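Local structure of N-acetyl-beta-D glucosaminidase (Rhizomucor miehei CAU432, 4ZM6) at residues G231-P236 against V242-A247; H237-V242 against A247-R252; L254-F259 against G292-M297. The protein probably hydrolyses terminal beta-N-acetylglucosamine residues through its glycoside hydrolase family 3 part and transfers acetyl groups from acetyl-CoA to glucosamine through its GCN5-related region. One frame throughout, in Å; residues are numbered along the deposited sequence.

All three contacts lie in the glycoside hydrolase family 3 N-terminal domain, a TIM-barrel relative, on the same side of the chain's centre and away from the acetyl-CoA site. Contacts 1 and 2 belong to the long loop between strand 227-230 and helix 251-258; their segments alternate along the chain, share Val242 and Ala247, and have centres about 6 Å apart. Contact 3 follows in sequence, its centre about 12 Å from that of contact 1 and 11 Å from that of contact 2. Helix 251-258 serves both contacts 2 and 3. Loop folding, entry into the helix and attachment of that helix to the turn before strand 296-298 thus form one continuous patch.

Contact 1 of 3, residues G231-P236 against V242-A247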
loop_
_atom_site.group_PDB
_atom_site.type_symbol
_atom_site.label_atom_id
_atom_site.label_comp_id
_atom_site.label_asym_id
_atom_site.label_seq_id
_atom_site.Cartn_x
_atom_site.Cartn_y
_atom_site.Cartn_z
ATOM N N GLY A 231 8.936 -1.245 24.852
ATOM C CA GLY A 231 10.183 -0.736 25.409
ATOM C C GLY A 231 9.965 0.467 26.308
ATOM O O GLY A 231 8.824 0.874 26.563
ATOM N N HIS A 232 11.069 1.035 26.789
ATOM C CA HIS A 232 11.031 2.194 27.678
ATOM C C HIS A 232 11.526 3.430 26.943
ATOM O O HIS A 232 12.733 3.623 26.784
ATOM C CB HIS A 232 11.890 1.948 28.917
ATOM C CG HIS A 232 11.690 0.600 29.527
ATOM N ND1 HIS A 232 10.522 0.236 30.163
ATOM C CD2 HIS A 232 12.511 -0.473 29.602
ATOM C CE1 HIS A 232 10.632 -1.005 30.602
ATOM N NE2 HIS A 232 11.831 -1.457 30.277
ATOM N N MET A 233 10.585 4.253 26.486
ATOM C CA MET A 233 10.901 5.529 25.843
ATOM C C MET A 233 9.838 6.584 26.142
ATOM O O MET A 233 8.654 6.270 26.281
ATOM C CB MET A 233 11.094 5.349 24.330
ATOM C CG MET A 233 10.177 4.324 23.674
ATOM S SD MET A 233 10.959 3.526 22.256
ATOM C CE MET A 233 10.361 1.851 22.456
ATOM N N LEU A 234 10.285 7.832 26.258
ATOM C CA LEU A 234 9.419 8.948 26.613
ATOM C C LEU A 234 8.848 9.555 25.336
ATOM O O LEU A 234 9.597 9.927 24.426
ATOM C CB LEU A 234 10.215 9.996 27.407
ATOM C CG LEU A 234 9.479 10.943 28.367
ATOM C CD1 LEU A 234 8.511 11.852 27.631
ATOM C CD2 LEU A 234 8.761 10.176 29.467
ATOM N N LEU A 235 7.521 9.647 25.281
ATOM C CA LEU A 235 6.813 10.204 24.127
ATOM C C LEU A 235 5.959 11.390 24.576
ATOM O O LEU A 235 4.788 11.220 24.928
ATOM C CB LEU A 235 5.952 9.120 23.474
ATOM C CG LEU A 235 6.770 8.051 22.734
ATOM C CD1 LEU A 235 6.361 6.644 23.143
ATOM C CD2 LEU A 235 6.674 8.229 21.222
ATOM N N PRO A 236 6.552 12.600 24.575
ATOM C CA PRO A 236 5.894 13.804 25.096
ATOM C C PRO A 236 4.515 14.098 24.506
ATOM O O PRO A 236 3.642 14.573 25.230
ATOM C CB PRO A 236 6.880 14.920 24.740
ATOM C CG PRO A 236 8.204 14.249 24.721
ATOM C CD PRO A 236 7.933 12.889 24.143
ATOM N N VAL A 242 5.660 9.862 32.216
ATOM C CA VAL A 242 6.268 8.538 32.381
ATOM C C VAL A 242 6.610 7.837 31.075
ATOM O O VAL A 242 6.108 8.182 30.005
ATOM C CB VAL A 242 5.375 7.602 33.218
ATOM C CG1 VAL A 242 5.398 8.027 34.678
ATOM C CG2 VAL A 242 3.952 7.572 32.674
ATOM N N VAL A 243 7.459 6.825 31.207
ATOM C CA VAL A 243 8.027 6.100 30.079
ATOM C C VAL A 243 6.974 5.167 29.448
ATOM O O VAL A 243 6.041 4.724 30.124
ATOM C CB VAL A 243 9.313 5.351 30.534
ATOM C CG1 VAL A 243 9.032 3.903 30.923
ATOM C CG2 VAL A 243 10.388 5.433 29.467
ATOM N N SER A 244 7.130 4.886 28.153
ATOM C CA SER A 244 6.105 4.197 27.346
ATOM C C SER A 244 5.521 2.910 27.941
ATOM O O SER A 244 4.322 2.653 27.810
ATOM C CB SER A 244 6.655 3.892 25.951
ATOM O OG SER A 244 7.883 3.187 26.027
ATOM N N SER A 245 6.365 2.109 28.588
ATOM C CA SER A 245 5.947 0.816 29.148
ATOM C C SER A 245 4.845 0.923 30.194
ATOM O O SER A 245 4.061 -0.008 30.365
ATOM C CB SER A 245 7.143 0.108 29.775
ATOM O OG SER A 245 8.242 0.120 28.885
ATOM N N ILE A 246 4.799 2.056 30.893
ATOM C CA ILE A 246 3.871 2.255 32.007
ATOM C C ILE A 246 2.859 3.376 31.751
ATOM O O ILE A 246 2.107 3.757 32.654
ATOM C CB ILE A 246 4.646 2.510 33.320
ATOM C CG1 ILE A 246 5.360 3.874 33.284
ATOM C CG2 ILE A 246 5.622 1.362 33.570
ATOM C CD1 ILE A 246 6.516 4.023 34.254
ATOM N N ALA A 247 2.828 3.875 30.514
ATOM C CA ALA A 247 1.874 4.901 30.098
ATOM C C ALA A 247 0.673 4.250 29.411
ATOM O O ALA A 247 0.844 3.571 28.401
ATOM C CB ALA A 247 2.545 5.879 29.146
#
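Ser244 and Ser245 both turn their hydroxyls onto the carbonyl oxygen of Gly231, and this pair of bonds forms the dense end of the contact. Ser244 OG donates to Gly231 O at 2.6 Å and Ser245 OG lies 2.5 Å from Gly231 O, the two arriving from opposite faces of the carbonyl plane; Ser245 OG is also hydrogen-bonded to Val230 O, at the end of strand 227-230. Ser244 OG also receives Met233 N at 2.9 Å, because its chi1 of 53° sets the oxygen between backbone N and carbonyl carbon. Ser244 N returns a bond to Met233 O at 2.8 Å, so one serine clasps residues 231-233 through side chain and backbone together. The chain doubles back here in the long loop of the TIM-barrel-like domain, the touching parts running 145° apart. Val243 adds an apolar contact: its CG2 lies 3.8 Å from His232 CB, while CG1 sits at the imidazole edge. His232 NE2 is bonded to Cys269 O, which ties the ring to a neighbouring loop. Toward the partly exposed end the grip slackens. There Leu234 CD2 touches Val242 O at 3.4 Å; the CB bond of Val242 points away from the 231-236 segment, and its side chain packs on Met287 of helix 281-291.

Contact 2 of 3, residues H237-V242 against A247-R252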
loop_
_atom_site.group_PDB
_atom_site.type_symbol
_atom_site.label_atom_id
_atom_site.label_comp_id
_atom_site.label_asym_id
_atom_site.label_seq_id
_atom_site.Cartn_x
_atom_site.Cartn_y
_atom_site.Cartn_z
ATOM N N HIS A 237 4.319 13.813 23.219
ATOM C CA HIS A 237 3.015 14.021 22.574
ATOM C C HIS A 237 1.932 13.036 23.038
ATOM O O HIS A 237 0.764 13.217 22.708
ATOM C CB HIS A 237 3.139 13.946 21.050
ATOM C CG HIS A 237 3.880 15.095 20.438
ATOM N ND1 HIS A 237 5.197 15.001 20.031
ATOM C CD2 HIS A 237 3.485 16.355 20.143
ATOM C CE1 HIS A 237 5.580 16.157 19.518
ATOM N NE2 HIS A 237 4.560 16.995 19.574
ATOM N N PHE A 238 2.320 11.998 23.781
ATOM C CA PHE A 238 1.374 11.016 24.330
ATOM C C PHE A 238 1.335 11.078 25.855
ATOM O O PHE A 238 0.267 11.211 26.451
ATOM C CB PHE A 238 1.765 9.598 23.895
ATOM C CG PHE A 238 1.682 9.368 22.411
ATOM C CD1 PHE A 238 2.671 9.853 21.563
ATOM C CD2 PHE A 238 0.624 8.655 21.865
ATOM C CE1 PHE A 238 2.601 9.642 20.199
ATOM C CE2 PHE A 238 0.549 8.440 20.500
ATOM C CZ PHE A 238 1.540 8.935 19.667
ATOM N N ASN A 239 2.505 10.950 26.477
ATOM C CA ASN A 239 2.641 11.059 27.926
ATOM C C ASN A 239 4.041 11.543 28.289
ATOM O O ASN A 239 5.029 10.822 28.093
ATOM C CB ASN A 239 2.356 9.713 28.597
ATOM C CG ASN A 239 2.408 9.790 30.113
ATOM O OD1 ASN A 239 3.260 10.468 30.690
ATOM N ND2 ASN A 239 1.498 9.081 30.766
ATOM N N LYS A 240 4.111 12.761 28.824
ATOM C CA LYS A 240 5.383 13.404 29.163
ATOM C C LYS A 240 5.816 13.153 30.612
ATOM O O LYS A 240 6.916 13.536 31.004
ATOM C CB LYS A 240 5.307 14.911 28.880
ATOM C CG LYS A 240 4.474 15.709 29.876
ATOM C CD LYS A 240 3.926 16.989 29.264
ATOM C CE LYS A 240 2.697 16.722 28.408
ATOM N NZ LYS A 240 2.056 17.987 27.952
ATOM N N ASP A 241 4.957 12.509 31.401
ATOM C CA ASP A 241 5.274 12.203 32.795
ATOM C C ASP A 241 6.072 10.907 32.933
ATOM O O ASP A 241 7.048 10.858 33.681
ATOM C CB ASP A 241 3.994 12.106 33.631
ATOM C CG ASP A 241 3.218 13.415 33.673
ATOM O OD1 ASP A 241 3.833 14.496 33.530
ATOM O OD2 ASP A 241 1.985 13.357 33.858
ATOM N N VAL A 242 5.660 9.862 32.216
ATOM C CA VAL A 242 6.268 8.538 32.381
ATOM C C VAL A 242 6.610 7.837 31.075
ATOM O O VAL A 242 6.108 8.182 30.005
ATOM C CB VAL A 242 5.375 7.602 33.218
ATOM C CG1 VAL A 242 5.398 8.027 34.678
ATOM C CG2 VAL A 242 3.952 7.572 32.674
ATOM N N ALA A 247 2.828 3.875 30.514
ATOM C CA ALA A 247 1.874 4.901 30.098
ATOM C C ALA A 247 0.673 4.250 29.411
ATOM O O ALA A 247 0.844 3.571 28.401
ATOM C CB ALA A 247 2.545 5.879 29.146
ATOM N N PRO A 248 -0.547 4.466 29.938
ATOM C CA PRO A 248 -1.728 3.891 29.285
ATOM C C PRO A 248 -2.027 4.503 27.908
ATOM O O PRO A 248 -2.749 3.898 27.115
ATOM C CB PRO A 248 -2.860 4.202 30.270
ATOM C CG PRO A 248 -2.414 5.439 30.962
ATOM C CD PRO A 248 -0.920 5.312 31.086
ATOM N N GLU A 249 -1.476 5.682 27.632
ATOM C CA GLU A 249 -1.637 6.324 26.329
ATOM C C GLU A 249 -0.946 5.522 25.228
ATOM O O GLU A 249 -1.361 5.557 24.069
ATOM C CB GLU A 249 -1.082 7.755 26.344
ATOM C CG GLU A 249 -1.844 8.727 27.240
ATOM C CD GLU A 249 -1.358 8.741 28.678
ATOM O OE1 GLU A 249 -1.775 9.649 29.424
ATOM O OE2 GLU A 249 -0.569 7.850 29.068
ATOM N N ILE A 250 0.115 4.811 25.598
ATOM C CA ILE A 250 0.869 3.984 24.661
ATOM C C ILE A 250 0.351 2.547 24.637
ATOM O O ILE A 250 0.142 1.979 23.571
ATOM C CB ILE A 250 2.365 3.971 25.031
ATOM C CG1 ILE A 250 2.947 5.394 24.990
ATOM C CG2 ILE A 250 3.142 3.022 24.127
ATOM C CD1 ILE A 250 2.901 6.067 23.637
ATOM N N VAL A 251 0.147 1.962 25.810
ATOM C CA VAL A 251 -0.212 0.549 25.899
ATOM C C VAL A 251 -1.690 0.317 25.576
ATOM O O VAL A 251 -2.003 -0.365 24.608
ATOM C CB VAL A 251 0.138 -0.039 27.282
ATOM C CG1 VAL A 251 -0.249 -1.512 27.357
ATOM C CG2 VAL A 251 1.623 0.137 27.570
ATOM N N ARG A 252 -2.592 0.884 26.374
ATOM C CA ARG A 252 -4.031 0.650 26.190
ATOM C C ARG A 252 -4.569 1.375 24.962
ATOM O O ARG A 252 -5.124 0.754 24.054
ATOM C CB ARG A 252 -4.822 1.089 27.430
#
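The backbones come closest where the CA of Phe238 lies 5.9 Å from that of Glu249, and again at Val242 and Ala247, as the loop folds back beside the first turn leading into helix 251-258. An Asx motif shapes the loop side: Asn239 OD1 accepts both Asp241 N, at 2.7 Å, and Val242 N, at 2.9 Å. The amide's other end crosses the contact, ND2 donating to Glu249 OE2 at 2.9 Å in a nearly straight bond of 168°. Both halves of the amide are therefore engaged, which fixes its rotation. Asn239 reaches over because CG stands anti to its backbone N (chi1 -177°). Glu249 CG lies against Phe238 O, and the bend at chi2 then turns the carboxylate back to Asn239. Apolar contacts flank this polar centre. Ile250 CD1 meets Phe238 CB at 3.7 Å, the two side chains crossing at about a right angle, and the phenyl group continues onto Leu202 and Leu205 of helix 202-207. At the other end Val242 CG2 rests 4.2 Å from Ala247 CB. Amide and carboxylate planes stand 89° apart, with Glu249 OE2 close to the amide plane of Asn239 while ND2 approaches OE2 from above the carboxylate plane.

Contact 3 of 3, residues L254-F259 against G292-M297; sequences LLRRRF and GNDMAM
The guanidinium of Arg256 meets the 292-297 segment at its edge, where both Asp294 OD2 and Gly292 O lie near its plane; no atom of that segment covers either of its faces. The contact is thus a directed charge pairing and not a stack. Arg256 NH2 donates to Asp294 OD2 at 2.7 Å, with an N-H...O angle of 143°, forming a salt bridge through one nitrogen and one oxygen. The oxygen is somewhat tilted from the guanidinium plane, and NH2 in turn approaches from above the carboxylate plane, the two planes being 40° apart. Gly292 O is 3.6 Å from the same NH2 and adds only a looser neighbour.

The side chain leaves helix 251-258 toward the turn before strand 296-298, and its chain bends twice, at chi2 and chi3, on the way to Asp294. That helix is in a wider, pi-type turn here, with Phe259 N bonded to Leu254 O at 3.0 Å. Gly292, the first residue to leave helical angles after helix 281-291, has a positive phi and starts the bend that brings Asp294 round. The salt bridge consequently joins a helix of the TIM-barrel-like domain to the approach to one of its parallel strands. Ile265 of strand 264-267 touches both partners, the arginine by packing and Asp294 OD2 through its N-H. On the same helix, Arg258 faces the second subunit, where it pairs with Asp542 of that chain.

Both charged groups have further partners. Arg256 NH1 donates to Tyr261 O and Gly263 O; Asp294 OD1 takes Arg332 and Ser329. With two arginines gathered round it, the buried carboxylate of Asp294 is probably held ionised.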
loop_
_atom_site.group_PDB
_atom_site.type_symbol
_atom_site.label_atom_id
_atom_site.label_comp_id
_atom_site.label_asym_id
_atom_site.label_seq_id
_atom_site.Cartn_x
_atom_site.Cartn_y
_atom_site.Cartn_z
ATOM N N LEU A 254 -3.205 2.907 22.373
ATOM C CA LEU A 254 -2.610 2.760 21.056
ATOM C C LEU A 254 -2.597 1.303 20.614
ATOM O O LEU A 254 -3.167 0.956 19.577
ATOM C CB LEU A 254 -1.196 3.333 21.052
ATOM C CG LEU A 254 -0.650 3.705 19.678
ATOM C CD1 LEU A 254 -1.458 4.837 19.053
ATOM C CD2 LEU A 254 0.818 4.084 19.793
ATOM N N LEU A 255 -1.961 0.451 21.408
ATOM C CA LEU A 255 -1.791 -0.948 21.032
ATOM C C LEU A 255 -3.103 -1.731 21.133
ATOM O O LEU A 255 -3.461 -2.473 20.225
ATOM C CB LEU A 255 -0.705 -1.599 21.896
ATOM C CG LEU A 255 -0.145 -2.935 21.411
ATOM C CD1 LEU A 255 0.287 -2.849 19.954
ATOM C CD2 LEU A 255 1.018 -3.375 22.286
ATOM N N ARG A 256 -3.826 -1.541 22.231
ATOM C CA ARG A 256 -5.048 -2.300 22.490
ATOM C C ARG A 256 -6.258 -1.719 21.759
ATOM O O ARG A 256 -6.941 -2.433 21.031
ATOM C CB ARG A 256 -5.315 -2.379 23.999
ATOM C CG ARG A 256 -6.276 -3.482 24.410
ATOM C CD ARG A 256 -5.680 -4.862 24.205
ATOM N NE ARG A 256 -4.825 -5.283 25.309
ATOM C CZ ARG A 256 -4.059 -6.372 25.290
ATOM N NH1 ARG A 256 -4.014 -7.152 24.212
ATOM N NH2 ARG A 256 -3.316 -6.675 26.351
ATOM N N ARG A 257 -6.514 -0.428 21.948
ATOM C CA ARG A 257 -7.686 0.212 21.350
ATOM C C ARG A 257 -7.509 0.496 19.850
ATOM O O ARG A 257 -8.143 -0.160 19.026
ATOM C CB ARG A 257 -8.066 1.481 22.129
ATOM C CG ARG A 257 -9.187 2.297 21.497
ATOM C CD ARG A 257 -10.127 2.937 22.517
ATOM N NE ARG A 257 -9.432 3.491 23.683
ATOM C CZ ARG A 257 -9.625 3.117 24.950
ATOM N NH1 ARG A 257 -10.510 2.173 25.272
ATOM N NH2 ARG A 257 -8.925 3.703 25.918
ATOM N N ARG A 258 -6.653 1.455 19.501
ATOM C CA ARG A 258 -6.440 1.845 18.097
ATOM C C ARG A 258 -6.130 0.646 17.189
ATOM O O ARG A 258 -6.882 0.365 16.258
ATOM C CB ARG A 258 -5.319 2.887 17.991
ATOM C CG ARG A 258 -4.731 3.070 16.593
ATOM C CD ARG A 258 -4.882 4.491 16.077
ATOM N NE ARG A 258 -4.477 4.621 14.674
ATOM C CZ ARG A 258 -3.217 4.636 14.230
ATOM N NH1 ARG A 258 -2.189 4.512 15.064
ATOM N NH2 ARG A 258 -2.982 4.771 12.933
ATOM N N PHE A 259 -5.023 -0.045 17.455
ATOM C CA PHE A 259 -4.615 -1.181 16.629
ATOM C C PHE A 259 -5.472 -2.427 16.841
ATOM O O PHE A 259 -5.492 -3.308 15.985
ATOM C CB PHE A 259 -3.135 -1.514 16.839
ATOM C CG PHE A 259 -2.201 -0.565 16.139
ATOM C CD1 PHE A 259 -2.217 -0.451 14.751
ATOM C CD2 PHE A 259 -1.308 0.219 16.860
ATOM C CE1 PHE A 259 -1.367 0.425 14.099
ATOM C CE2 PHE A 259 -0.453 1.095 16.211
ATOM C CZ PHE A 259 -0.483 1.199 14.832
ATOM N N GLY A 292 -2.058 -1.388 31.037
ATOM C CA GLY A 292 -2.731 -2.341 30.157
ATOM C C GLY A 292 -1.865 -3.509 29.717
ATOM O O GLY A 292 -2.331 -4.372 28.967
ATOM N N ASN A 293 -0.605 -3.538 30.156
ATOM C CA ASN A 293 0.261 -4.693 29.926
ATOM C C ASN A 293 -0.348 -5.942 30.553
ATOM O O ASN A 293 -0.952 -5.874 31.629
ATOM C CB ASN A 293 1.654 -4.471 30.525
ATOM C CG ASN A 293 2.519 -3.550 29.687
ATOM O OD1 ASN A 293 3.164 -3.989 28.733
ATOM N ND2 ASN A 293 2.571 -2.275 30.059
ATOM N N ASP A 294 -0.198 -7.076 29.875
ATOM C CA ASP A 294 -0.602 -8.357 30.435
ATOM C C ASP A 294 0.503 -8.976 31.286
ATOM O O ASP A 294 0.238 -9.876 32.072
ATOM C CB ASP A 294 -0.972 -9.334 29.318
ATOM C CG ASP A 294 -2.239 -8.942 28.590
ATOM O OD1 ASP A 294 -3.229 -8.581 29.255
ATOM O OD2 ASP A 294 -2.252 -9.004 27.346
ATOM N N MET A 295 1.739 -8.511 31.131
ATOM C CA MET A 295 2.878 -9.218 31.702
ATOM C C MET A 295 4.017 -8.269 32.063
ATOM O O MET A 295 4.240 -7.269 31.375
ATOM C CB MET A 295 3.363 -10.271 30.697
ATOM C CG MET A 295 3.994 -11.502 31.323
ATOM S SD MET A 295 4.053 -12.917 30.205
ATOM C CE MET A 295 2.306 -13.239 30.014
ATOM N N ALA A 296 4.732 -8.590 33.144
ATOM C CA ALA A 296 5.860 -7.776 33.610
ATOM C C ALA A 296 7.156 -8.587 33.661
ATOM O O ALA A 296 7.187 -9.708 34.173
ATOM C CB ALA A 296 5.555 -7.179 34.974
ATOM N N MET A 297 8.223 -8.000 33.135
ATOM C CA MET A 297 9.513 -8.664 33.040
ATOM C C MET A 297 10.447 -8.112 34.111
ATOM O O MET A 297 10.575 -6.894 34.266
ATOM C CB MET A 297 10.101 -8.445 31.645
ATOM C CG MET A 297 11.482 -9.038 31.419
ATOM S SD MET A 297 11.957 -8.884 29.686
ATOM C CE MET A 297 13.747 -8.889 29.774
#